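Local coordinates for sialyltransferase 0160 (Photobacterium damselae, PDB 4R84), which probably transfers sialic acid from CMP-sialic acid to galactose-ended acceptor glycans, as a glycosyltransferase of the GT-B group, at residues A[126-134]-A[230-238]; A[295-303]-A[486-494]. One frame throughout, in Å; residues are numbered along the deposited sequence.

Interaction 1 (A[126-134]-A[230-238]); sequences HASLPSLQQ and ISLYDDGSS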
ATOM      1  N   HIS A 126      10.782   0.495  -0.221  1.00 19.14           N
ATOM      2  CA  HIS A 126      11.855   0.516   0.750  1.00 19.04           C
ATOM      3  C   HIS A 126      11.405   1.200   2.045  1.00 18.50           C
ATOM      4  O   HIS A 126      12.175   1.302   2.988  1.00 23.82           O
ATOM      5  CB  HIS A 126      13.073   1.247   0.183  1.00 18.86           C
ATOM      6  CG  HIS A 126      12.868   2.723   0.024  1.00 22.94           C
ATOM      7  ND1 HIS A 126      12.056   3.264  -0.953  1.00 24.92           N
ATOM      8  CD2 HIS A 126      13.364   3.771   0.726  1.00 24.45           C
ATOM      9  CE1 HIS A 126      12.067   4.580  -0.849  1.00 28.99           C
ATOM     10  NE2 HIS A 126      12.848   4.914   0.164  1.00 23.76           N
ATOM     11  N   ALA A 127      10.163   1.657   2.082  1.00 17.95           N
ATOM     12  CA  ALA A 127       9.646   2.370   3.249  1.00 19.11           C
ATOM     13  C   ALA A 127       8.686   1.480   4.050  1.00 24.24           C
ATOM     14  O   ALA A 127       8.861   0.258   4.104  1.00 25.07           O
ATOM     15  CB  ALA A 127       8.960   3.653   2.817  1.00 20.74           C
ATOM     16  N   SER A 128       7.707   2.087   4.715  1.00 23.93           N
ATOM     17  CA  SER A 128       6.771   1.310   5.521  1.00 26.38           C
ATOM     18  C   SER A 128       5.362   1.362   4.981  1.00 23.73           C
ATOM     19  O   SER A 128       4.749   0.328   4.723  1.00 19.77           O
ATOM     20  CB  SER A 128       6.758   1.799   6.973  1.00 25.64           C
ATOM     21  OG  SER A 128       7.918   1.374   7.652  1.00 39.48           O
ATOM     22  N   LEU A 129       4.853   2.574   4.846  1.00 21.39           N
ATOM     23  CA  LEU A 129       3.451   2.793   4.510  1.00 15.32           C
ATOM     24  C   LEU A 129       3.033   2.134   3.170  1.00 20.59           C
ATOM     25  O   LEU A 129       2.045   1.399   3.141  1.00 18.54           O
ATOM     26  CB  LEU A 129       3.161   4.310   4.502  1.00 19.20           C
ATOM     27  CG  LEU A 129       1.680   4.649   4.318  1.00 22.41           C
ATOM     28  CD1 LEU A 129       0.835   3.841   5.300  1.00 21.42           C
ATOM     29  CD2 LEU A 129       1.478   6.155   4.481  1.00 29.13           C
ATOM     30  N   PRO A 130       3.807   2.333   2.084  1.00 18.33           N
ATOM     31  CA  PRO A 130       3.429   1.620   0.853  1.00 18.67           C
ATOM     32  C   PRO A 130       3.423   0.115   1.034  1.00 17.35           C
ATOM     33  O   PRO A 130       2.494  -0.553   0.588  1.00 19.72           O
ATOM     34  CB  PRO A 130       4.505   2.060  -0.153  1.00 16.86           C
ATOM     35  CG  PRO A 130       4.938   3.432   0.368  1.00 16.30           C
ATOM     36  CD  PRO A 130       4.959   3.231   1.856  1.00 19.41           C
ATOM     37  N   SER A 131       4.424  -0.426   1.717  1.00 14.36           N
ATOM     38  CA  SER A 131       4.460  -1.881   1.924  1.00 16.43           C
ATOM     39  C   SER A 131       3.255  -2.383   2.736  1.00 17.47           C
ATOM     40  O   SER A 131       2.696  -3.430   2.422  1.00 18.03           O
ATOM     41  CB  SER A 131       5.760  -2.294   2.620  1.00 19.49           C
ATOM     42  OG  SER A 131       6.876  -1.919   1.838  1.00 22.09           O
ATOM     43  N   LEU A 132       2.858  -1.640   3.769  1.00 15.73           N
ATOM     44  CA  LEU A 132       1.739  -2.041   4.610  1.00 13.96           C
ATOM     45  C   LEU A 132       0.418  -2.007   3.831  1.00 16.78           C
ATOM     46  O   LEU A 132      -0.404  -2.915   3.951  1.00 19.13           O
ATOM     47  CB  LEU A 132       1.651  -1.150   5.856  1.00 15.64           C
ATOM     48  CG  LEU A 132       2.835  -1.272   6.828  1.00 18.01           C
ATOM     49  CD1 LEU A 132       2.747  -0.181   7.891  1.00 20.25           C
ATOM     50  CD2 LEU A 132       2.832  -2.629   7.497  1.00 16.86           C
ATOM     51  N   GLN A 133       0.223  -0.972   3.024  1.00 15.57           N
ATOM     52  CA  GLN A 133      -0.963  -0.878   2.166  1.00 15.12           C
ATOM     53  C   GLN A 133      -0.981  -2.025   1.175  1.00 17.36           C
ATOM     54  O   GLN A 133      -2.015  -2.645   0.937  1.00 18.23           O
ATOM     55  CB  GLN A 133      -0.977   0.438   1.406  1.00 15.00           C
ATOM     56  CG  GLN A 133      -1.262   1.643   2.287  1.00 16.18           C
ATOM     57  CD  GLN A 133      -2.745   1.892   2.503  1.00 21.63           C
ATOM     58  OE1 GLN A 133      -3.577   1.595   1.639  1.00 23.13           O
ATOM     59  NE2 GLN A 133      -3.086   2.456   3.661  1.00 23.61           N
ATOM     60  N   GLN A 134       0.183  -2.298   0.611  1.00 16.49           N
ATOM     61  CA  GLN A 134       0.314  -3.368  -0.371  1.00 16.24           C
ATOM     62  C   GLN A 134       0.043  -4.719   0.273  1.00 19.13           C
ATOM     63  O   GLN A 134      -0.570  -5.584  -0.344  1.00 18.46           O
ATOM     64  CB  GLN A 134       1.705  -3.316  -1.000  1.00 14.32           C
ATOM     65  CG  GLN A 134       1.894  -2.106  -1.938  1.00 15.24           C
ATOM     66  CD  GLN A 134       3.344  -1.856  -2.266  1.00 19.95           C
ATOM     67  OE1 GLN A 134       4.176  -2.747  -2.138  1.00 18.00           O
ATOM     68  NE2 GLN A 134       3.663  -0.623  -2.667  1.00 18.35           N
ATOM     69  N   ILE A 230      -0.920   0.481 -12.462  1.00 15.15           N
ATOM     70  CA  ILE A 230       0.149   0.964 -11.595  1.00 15.84           C
ATOM     71  C   ILE A 230      -0.518   1.586 -10.377  1.00 19.18           C
ATOM     72  O   ILE A 230      -1.427   2.390 -10.532  1.00 21.35           O
ATOM     73  CB  ILE A 230       1.031   2.011 -12.303  1.00 16.31           C
ATOM     74  CG1 ILE A 230       1.632   1.430 -13.576  1.00 14.20           C
ATOM     75  CG2 ILE A 230       2.145   2.521 -11.368  1.00 18.75           C
ATOM     76  CD1 ILE A 230       2.464   2.440 -14.377  1.00 18.42           C
ATOM     77  N   SER A 231      -0.122   1.164  -9.177  1.00 13.84           N
ATOM     78  CA  SER A 231      -0.640   1.778  -7.941  1.00 14.86           C
ATOM     79  C   SER A 231       0.541   2.386  -7.215  1.00 16.92           C
ATOM     80  O   SER A 231       1.479   1.667  -6.861  1.00 16.21           O
ATOM     81  CB  SER A 231      -1.352   0.764  -7.039  1.00 21.83           C
ATOM     82  OG  SER A 231      -2.538   0.240  -7.639  1.00 19.06           O
ATOM     83  N   LEU A 232       0.480   3.696  -6.973  1.00 15.07           N
ATOM     84  CA  LEU A 232       1.570   4.412  -6.324  1.00 16.53           C
ATOM     85  C   LEU A 232       1.107   4.903  -4.963  1.00 18.29           C
ATOM     86  O   LEU A 232      -0.006   5.406  -4.833  1.00 21.57           O
ATOM     87  CB  LEU A 232       2.034   5.586  -7.197  1.00 15.07           C
ATOM     88  CG  LEU A 232       2.455   5.190  -8.614  1.00 17.41           C
ATOM     89  CD1 LEU A 232       2.868   6.418  -9.406  1.00 24.70           C
ATOM     90  CD2 LEU A 232       3.598   4.168  -8.609  1.00 18.27           C
ATOM     91  N   TYR A 233       1.944   4.708  -3.946  1.00 16.24           N
ATOM     92  CA  TYR A 233       1.594   5.077  -2.575  1.00 18.63           C
ATOM     93  C   TYR A 233       2.595   6.065  -2.004  1.00 20.04           C
ATOM     94  O   TYR A 233       3.803   5.846  -2.079  1.00 18.14           O
ATOM     95  CB  TYR A 233       1.554   3.840  -1.667  1.00 14.79           C
ATOM     96  CG  TYR A 233       0.596   2.755  -2.137  1.00 17.99           C
ATOM     97  CD1 TYR A 233       0.962   1.879  -3.160  1.00 22.05           C
ATOM     98  CD2 TYR A 233      -0.657   2.602  -1.558  1.00 20.39           C
ATOM     99  CE1 TYR A 233       0.099   0.875  -3.593  1.00 19.22           C
ATOM    100  CE2 TYR A 233      -1.541   1.595  -1.996  1.00 22.63           C
ATOM    101  CZ  TYR A 233      -1.151   0.752  -3.011  1.00 25.60           C
ATOM    102  OH  TYR A 233      -2.004  -0.235  -3.445  1.00 26.03           O
ATOM    103  N   ASP A 234       2.105   7.147  -1.411  1.00 17.54           N
ATOM    104  CA  ASP A 234       2.987   8.013  -0.622  1.00 18.81           C
ATOM    105  C   ASP A 234       3.675   7.220   0.463  1.00 23.78           C
ATOM    106  O   ASP A 234       3.052   6.355   1.065  1.00 20.21           O
ATOM    107  CB  ASP A 234       2.201   9.130   0.066  1.00 19.09           C
ATOM    108  CG  ASP A 234       1.707  10.178  -0.885  1.00 29.88           C
ATOM    109  OD1 ASP A 234       2.304  10.352  -1.965  1.00 30.22           O
ATOM    110  OD2 ASP A 234       0.708  10.841  -0.527  1.00 29.95           O
ATOM    111  N   ASP A 235       4.936   7.521   0.758  1.00 25.88           N
ATOM    112  CA  ASP A 235       5.540   6.845   1.906  1.00 28.89           C
ATOM    113  C   ASP A 235       5.493   7.683   3.177  1.00 22.24           C
ATOM    114  O   ASP A 235       5.741   7.175   4.262  1.00 26.35           O
ATOM    115  CB  ASP A 235       6.961   6.381   1.614  1.00 33.97           C
ATOM    116  CG  ASP A 235       7.896   7.491   1.270  1.00 44.34           C
ATOM    117  OD1 ASP A 235       7.463   8.653   1.206  1.00 54.62           O
ATOM    118  OD2 ASP A 235       9.089   7.177   1.063  1.00 47.16           O
ATOM    119  N   GLY A 236       5.215   8.972   3.043  1.00 24.57           N
ATOM    120  CA  GLY A 236       5.090   9.816   4.212  1.00 24.83           C
ATOM    121  C   GLY A 236       5.191  11.293   3.922  1.00 24.17           C
ATOM    122  O   GLY A 236       4.695  11.774   2.920  1.00 26.60           O
ATOM    123  N   SER A 237       5.841  12.019   4.818  1.00 25.44           N
ATOM    124  CA  SER A 237       5.877  13.465   4.699  1.00 22.56           C
ATOM    125  C   SER A 237       6.677  13.942   3.490  1.00 27.57           C
ATOM    126  O   SER A 237       6.443  15.034   2.988  1.00 24.20           O
ATOM    127  CB  SER A 237       6.438  14.062   5.990  1.00 21.95           C
ATOM    128  OG  SER A 237       7.720  13.536   6.258  1.00 27.93           O
ATOM    129  N   SER A 238       7.599  13.112   3.007  1.00 28.92           N
ATOM    130  CA  SER A 238       8.531  13.545   1.972  1.00 33.79           C
ATOM    131  C   SER A 238       7.831  13.991   0.680  1.00 23.37           C
ATOM    132  O   SER A 238       8.237  14.986   0.089  1.00 24.39           O
ATOM    133  CB  SER A 238       9.547  12.433   1.684  1.00 48.23           C
ATOM    134  OG  SER A 238       9.563  12.076   0.316  1.00 51.97           O
TER
HETATM  135  O   HOH W   1       6.718   4.880   5.138  1.00 16.76           O
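Tyr233, the last residue of strand 225-233, packs its ring against the first turns of helix 129-144, where Gln133 and Gln134 both approach from the same side of the ring plane, Gln133 by the CD2/CE2 half and Gln134 by the CD1/CE1 half. Gln133 CB rests 3.6 Å from Tyr233 CE2, coming obliquely to the ring; the bend at chi2 (-85°) sends the amide past the ring, and Pro321 O takes its NE2. The extended chain of Gln134 brings NE2 to 3.7 Å from Tyr233 CD1, its amide turned 58° from the ring plane and its OE1 held by Trp154. Near the root of the tyrosine, Pro130 CB packs 3.8 Å from Tyr233 CB. The proline ring reaches on along the strand end: its CG lies 3.5 Å from Asp234 O, and its CD meets the backbone and CB of Asp235. Ala127 CB touches the same Asp235 CB at 3.6 Å, while Asp235 OD2 is bonded to Asn204. No direct hydrogen bond joins the two segments; one water spans them, accepting from Leu129 N and donating to Asp235 O at 2.6 Å. Asp234 O, buried under Leu129 and Pro130, has no polar partner in the model. Beside the donor pocket, which includes Ser128, the fit thus depends on shape more than on direct polar bonds, with the glutamine amides and Asp235 carboxylate anchored elsewhere.

Interaction 2 (A[295-303]-A[486-494]); sequences LREDYLDVE and QVMLTLGIV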
ATOM      1  N   LEU A 295      -1.659   9.939   1.134  1.00 21.68           N
ATOM      2  CA  LEU A 295      -2.009   9.864   2.556  1.00 21.39           C
ATOM      3  C   LEU A 295      -2.897  11.050   2.964  1.00 23.78           C
ATOM      4  O   LEU A 295      -3.761  10.907   3.832  1.00 24.51           O
ATOM      5  CB  LEU A 295      -0.762   9.734   3.433  1.00 32.84           C
ATOM      6  CG  LEU A 295       0.416  10.681   3.366  1.00 44.54           C
ATOM      7  CD1 LEU A 295       0.162  11.892   4.254  1.00 44.79           C
ATOM      8  CD2 LEU A 295       1.629   9.922   3.837  1.00 44.58           C
ATOM      9  N   ARG A 296      -2.673  12.212   2.357  1.00 24.93           N
ATOM     10  CA  ARG A 296      -3.583  13.344   2.535  1.00 22.37           C
ATOM     11  C   ARG A 296      -3.964  13.964   1.188  1.00 22.15           C
ATOM     12  O   ARG A 296      -3.365  14.950   0.748  1.00 21.20           O
ATOM     13  CB  ARG A 296      -2.957  14.406   3.456  1.00 23.17           C
ATOM     14  CG  ARG A 296      -2.912  14.009   4.918  1.00 26.23           C
ATOM     15  CD  ARG A 296      -4.304  13.955   5.538  1.00 31.49           C
ATOM     16  NE  ARG A 296      -4.981  15.246   5.510  1.00 28.20           N
ATOM     17  CZ  ARG A 296      -4.927  16.132   6.504  1.00 28.84           C
ATOM     18  NH1 ARG A 296      -4.230  15.847   7.596  1.00 29.43           N
ATOM     19  NH2 ARG A 296      -5.569  17.292   6.407  1.00 28.84           N
ATOM     20  N   GLU A 297      -4.960  13.373   0.525  1.00 25.36           N
ATOM     21  CA  GLU A 297      -5.381  13.837  -0.789  1.00 22.15           C
ATOM     22  C   GLU A 297      -5.885  15.271  -0.722  1.00 26.28           C
ATOM     23  O   GLU A 297      -5.773  16.024  -1.685  1.00 28.77           O
ATOM     24  CB  GLU A 297      -6.468  12.929  -1.387  1.00 26.09           C
ATOM     25  CG  GLU A 297      -6.815  13.322  -2.819  1.00 24.50           C
ATOM     26  CD  GLU A 297      -8.075  12.645  -3.349  1.00 36.75           C
ATOM     27  OE1 GLU A 297      -8.768  11.964  -2.566  1.00 45.99           O
ATOM     28  OE2 GLU A 297      -8.376  12.808  -4.550  1.00 40.58           O
ATOM     29  N   ASP A 298      -6.430  15.652   0.428  1.00 27.16           N
ATOM     30  CA  ASP A 298      -6.975  16.994   0.570  1.00 30.83           C
ATOM     31  C   ASP A 298      -5.903  18.084   0.521  1.00 29.56           C
ATOM     32  O   ASP A 298      -6.243  19.253   0.382  1.00 29.45           O
ATOM     33  CB  ASP A 298      -7.780  17.106   1.867  1.00 31.99           C
ATOM     34  CG  ASP A 298      -6.964  16.769   3.097  1.00 42.13           C
ATOM     35  OD1 ASP A 298      -6.083  15.891   3.013  1.00 39.42           O
ATOM     36  OD2 ASP A 298      -7.219  17.375   4.157  1.00 46.58           O
ATOM     37  N   TYR A 299      -4.623  17.713   0.580  1.00 23.58           N
ATOM     38  CA  TYR A 299      -3.568  18.700   0.415  1.00 19.64           C
ATOM     39  C   TYR A 299      -3.732  19.389  -0.937  1.00 26.45           C
ATOM     40  O   TYR A 299      -3.484  20.584  -1.060  1.00 25.98           O
ATOM     41  CB  TYR A 299      -2.170  18.066   0.544  1.00 17.35           C
ATOM     42  CG  TYR A 299      -1.057  19.084   0.538  1.00 23.68           C
ATOM     43  CD1 TYR A 299      -1.113  20.191   1.378  1.00 31.28           C
ATOM     44  CD2 TYR A 299       0.068  18.929  -0.264  1.00 22.68           C
ATOM     45  CE1 TYR A 299      -0.104  21.131   1.392  1.00 28.23           C
ATOM     46  CE2 TYR A 299       1.089  19.858  -0.247  1.00 27.22           C
ATOM     47  CZ  TYR A 299       0.994  20.965   0.583  1.00 27.78           C
ATOM     48  OH  TYR A 299       1.983  21.921   0.613  1.00 30.56           O
ATOM     49  N   LEU A 300      -4.200  18.647  -1.940  1.00 22.76           N
ATOM     50  CA  LEU A 300      -4.406  19.211  -3.268  1.00 23.11           C
ATOM     51  C   LEU A 300      -5.580  20.201  -3.291  1.00 31.95           C
ATOM     52  O   LEU A 300      -5.717  20.979  -4.236  1.00 35.59           O
ATOM     53  CB  LEU A 300      -4.657  18.103  -4.296  1.00 27.06           C
ATOM     54  CG  LEU A 300      -3.531  17.087  -4.446  1.00 27.16           C
ATOM     55  CD1 LEU A 300      -3.974  15.983  -5.420  1.00 26.13           C
ATOM     56  CD2 LEU A 300      -2.252  17.754  -4.910  1.00 27.11           C
ATOM     57  N   ASP A 301      -6.430  20.136  -2.263  1.00 31.43           N
ATOM     58  CA  ASP A 301      -7.562  21.057  -2.103  1.00 32.98           C
ATOM     59  C   ASP A 301      -7.176  22.280  -1.280  1.00 35.56           C
ATOM     60  O   ASP A 301      -7.429  23.416  -1.686  1.00 33.98           O
ATOM     61  CB  ASP A 301      -8.749  20.364  -1.422  1.00 45.55           C
ATOM     62  CG  ASP A 301      -9.335  19.238  -2.251  1.00 54.65           C
ATOM     63  OD1 ASP A 301      -9.418  19.386  -3.486  1.00 61.03           O
ATOM     64  OD2 ASP A 301      -9.716  18.205  -1.658  1.00 55.74           O
ATOM     65  N   VAL A 302      -6.600  22.042  -0.104  1.00 27.98           N
ATOM     66  CA  VAL A 302      -6.352  23.143   0.844  1.00 27.60           C
ATOM     67  C   VAL A 302      -5.205  24.050   0.408  1.00 37.65           C
ATOM     68  O   VAL A 302      -5.165  25.222   0.775  1.00 39.87           O
ATOM     69  CB  VAL A 302      -6.064  22.632   2.277  1.00 31.61           C
ATOM     70  CG1 VAL A 302      -7.255  21.843   2.805  1.00 37.04           C
ATOM     71  CG2 VAL A 302      -4.796  21.791   2.320  1.00 36.75           C
ATOM     72  N   GLU A 303      -4.277  23.524  -0.377  1.00 34.01           N
ATOM     73  CA  GLU A 303      -3.193  24.347  -0.893  1.00 30.77           C
ATOM     74  C   GLU A 303      -3.545  24.887  -2.271  1.00 31.56           C
ATOM     75  O   GLU A 303      -3.500  24.169  -3.265  1.00 29.17           O
ATOM     76  CB  GLU A 303      -1.879  23.557  -0.914  1.00 31.06           C
ATOM     77  CG  GLU A 303      -0.748  24.298  -1.574  1.00 30.88           C
ATOM     78  CD  GLU A 303      -0.549  25.683  -0.972  1.00 44.12           C
ATOM     79  OE1 GLU A 303      -0.193  25.785   0.217  1.00 39.62           O
ATOM     80  OE2 GLU A 303      -0.763  26.675  -1.702  1.00 45.17           O
ATOM     81  N   GLN A 486       5.362  23.971   7.764  1.00 19.16           N
ATOM     82  CA  GLN A 486       4.408  24.740   6.962  1.00 20.71           C
ATOM     83  C   GLN A 486       3.341  23.828   6.359  1.00 20.59           C
ATOM     84  O   GLN A 486       2.157  24.185   6.325  1.00 23.06           O
ATOM     85  CB  GLN A 486       5.133  25.526   5.861  1.00 21.46           C
ATOM     86  CG  GLN A 486       5.918  26.748   6.390  1.00 26.07           C
ATOM     87  CD  GLN A 486       5.036  27.730   7.128  1.00 29.52           C
ATOM     88  OE1 GLN A 486       4.056  28.231   6.579  1.00 34.72           O
ATOM     89  NE2 GLN A 486       5.374  28.010   8.381  1.00 31.12           N
ATOM     90  N   VAL A 487       3.753  22.642   5.914  1.00 24.82           N
ATOM     91  CA  VAL A 487       2.796  21.670   5.385  1.00 23.15           C
ATOM     92  C   VAL A 487       1.857  21.148   6.463  1.00 21.39           C
ATOM     93  O   VAL A 487       0.640  21.107   6.265  1.00 23.31           O
ATOM     94  CB  VAL A 487       3.522  20.482   4.720  1.00 24.82           C
ATOM     95  CG1 VAL A 487       2.554  19.328   4.447  1.00 27.19           C
ATOM     96  CG2 VAL A 487       4.221  20.948   3.465  1.00 27.99           C
ATOM     97  N   MET A 488       2.403  20.801   7.625  1.00 20.33           N
ATOM     98  CA  MET A 488       1.586  20.285   8.709  1.00 23.92           C
ATOM     99  C   MET A 488       0.598  21.335   9.217  1.00 21.18           C
ATOM    100  O   MET A 488      -0.535  20.999   9.578  1.00 24.52           O
ATOM    101  CB  MET A 488       2.474  19.810   9.857  1.00 24.87           C
ATOM    102  CG  MET A 488       3.471  18.763   9.436  1.00 27.98           C
ATOM    103  SD  MET A 488       4.373  18.110  10.851  1.00 33.55           S
ATOM    104  CE  MET A 488       3.111  17.111  11.581  1.00 28.68           C
ATOM    105  N   LEU A 489       1.017  22.599   9.245  1.00 23.95           N
ATOM    106  CA  LEU A 489       0.112  23.684   9.619  1.00 18.94           C
ATOM    107  C   LEU A 489      -1.042  23.817   8.624  1.00 23.42           C
ATOM    108  O   LEU A 489      -2.194  23.920   9.027  1.00 26.07           O
ATOM    109  CB  LEU A 489       0.878  25.006   9.741  1.00 24.34           C
ATOM    110  CG  LEU A 489       1.827  25.148  10.945  1.00 24.40           C
ATOM    111  CD1 LEU A 489       2.721  26.368  10.795  1.00 26.10           C
ATOM    112  CD2 LEU A 489       1.073  25.224  12.266  1.00 23.86           C
ATOM    113  N   THR A 490      -0.728  23.816   7.330  1.00 22.92           N
ATOM    114  CA  THR A 490      -1.739  23.914   6.264  1.00 29.01           C
ATOM    115  C   THR A 490      -2.739  22.754   6.322  1.00 27.10           C
ATOM    116  O   THR A 490      -3.941  22.924   6.064  1.00 29.84           O
ATOM    117  CB  THR A 490      -1.069  23.953   4.874  1.00 27.19           C
ATOM    118  OG1 THR A 490      -0.267  25.136   4.776  1.00 32.59           O
ATOM    119  CG2 THR A 490      -2.100  23.965   3.749  1.00 27.56           C
ATOM    120  N   LEU A 491      -2.226  21.575   6.646  1.00 25.85           N
ATOM    121  CA  LEU A 491      -3.041  20.369   6.764  1.00 27.15           C
ATOM    122  C   LEU A 491      -3.773  20.270   8.104  1.00 27.81           C
ATOM    123  O   LEU A 491      -4.585  19.376   8.301  1.00 31.25           O
ATOM    124  CB  LEU A 491      -2.167  19.128   6.552  1.00 27.63           C
ATOM    125  CG  LEU A 491      -1.712  18.860   5.118  1.00 32.47           C
ATOM    126  CD1 LEU A 491      -0.693  17.716   5.100  1.00 32.38           C
ATOM    127  CD2 LEU A 491      -2.906  18.540   4.235  1.00 34.01           C
ATOM    128  N   GLY A 492      -3.478  21.167   9.045  1.00 23.81           N
ATOM    129  CA  GLY A 492      -4.177  21.144  10.317  1.00 29.40           C
ATOM    130  C   GLY A 492      -3.731  20.036  11.258  1.00 20.88           C
ATOM    131  O   GLY A 492      -4.409  19.720  12.242  1.00 30.61           O
ATOM    132  N   ILE A 493      -2.561  19.475  10.992  1.00 21.75           N
ATOM    133  CA  ILE A 493      -2.054  18.403  11.828  1.00 24.81           C
ATOM    134  C   ILE A 493      -1.633  18.985  13.154  1.00 26.22           C
ATOM    135  O   ILE A 493      -1.895  18.415  14.212  1.00 25.56           O
ATOM    136  CB  ILE A 493      -0.868  17.684  11.174  1.00 31.75           C
ATOM    137  CG1 ILE A 493      -1.319  17.057   9.853  1.00 30.39           C
ATOM    138  CG2 ILE A 493      -0.295  16.635  12.127  1.00 23.56           C
ATOM    139  CD1 ILE A 493      -0.191  16.450   9.044  1.00 27.77           C
ATOM    140  N   VAL A 494      -0.986  20.136  13.078  1.00 21.37           N
ATOM    141  CA  VAL A 494      -0.607  20.881  14.268  1.00 22.11           C
ATOM    142  C   VAL A 494      -0.935  22.358  14.093  1.00 24.35           C
ATOM    143  O   VAL A 494      -1.087  22.849  12.971  1.00 23.81           O
ATOM    144  CB  VAL A 494       0.900  20.753  14.573  1.00 20.35           C
ATOM    145  CG1 VAL A 494       1.259  19.348  14.970  1.00 26.85           C
ATOM    146  CG2 VAL A 494       1.707  21.193  13.382  1.00 26.20           C
TER
HETATM  147  O   HOH W   2      -5.334  17.103  10.172  1.00 40.35           O
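Leu491 O accepts from both Arg296 and a water. Arg296 NH2 reaches it at 3.0 Å, with the N-H...O angle 154°, in the carbonyl plane and on a lone pair; the water donates to the same oxygen and accepts from Arg296 NH1, closing a small ring of bonds. Asp298 fixes the rotation of the guanidinium: NE binds Asp298 OD1 and NH2 binds Asp298 OD2, each at 2.8 Å, a side-on salt bridge that uses the syn lone pairs and lies in the guanidinium plane. Bends at chi2 (-69°) and chi3 (-61°) curl the arginine into this position. Leu491 CD2 covers one face of the guanidinium, 3.6 Å above its plane and offset toward the rim. The same methyl packs against Tyr299, 3.8 Å from its CD1, the two side chains crossing at about a right angle. Thr490 CG2 comes to the edge of the tyrosine ring near its plane, and Val487 CG2 lies 3.8 Å from Tyr299 OH. At the exposed margin Val302 CG2 meets Thr490 CG2 at 3.7 Å. Thus the positive group, balanced and held in position by the carboxylate of Asp298, serves the carbonyl at the end of a helix, where Gly492 takes positive phi in a Schellman motif. The contact joins the turn and short helix 299-302, which follow strand 290-294, to the C-terminal end of helix 483-490; Tyr244 of helix 237-246 touches both Tyr299 and Val487, and Met488 turns to Ile465 of strand 462-468.

In the fold
The centres of interactions 1 and 2 lie about 18 Å apart, and the two come in series along the chain, 126-134 with 230-238 first. Neighbouring parallel strands of the larger mixed sheet, 225-233 and 290-294, join them: Asp234 OD2, just past the end of the first, probably bonds Leu295 N just beyond the second, and Leu129 and Gly236 pack on Leu295. Tyr240 of helix 237-246 bonds both Asp234 and Arg296. Interaction 1 lies near the chain's centre beside the donor site; interaction 2 ties the turn and short helix after strand 290-294 to helix 483-490, the chain's last, consistent with GT-B enzymes, whose C-terminal end commonly crosses back to the N-terminal Rossmann domain.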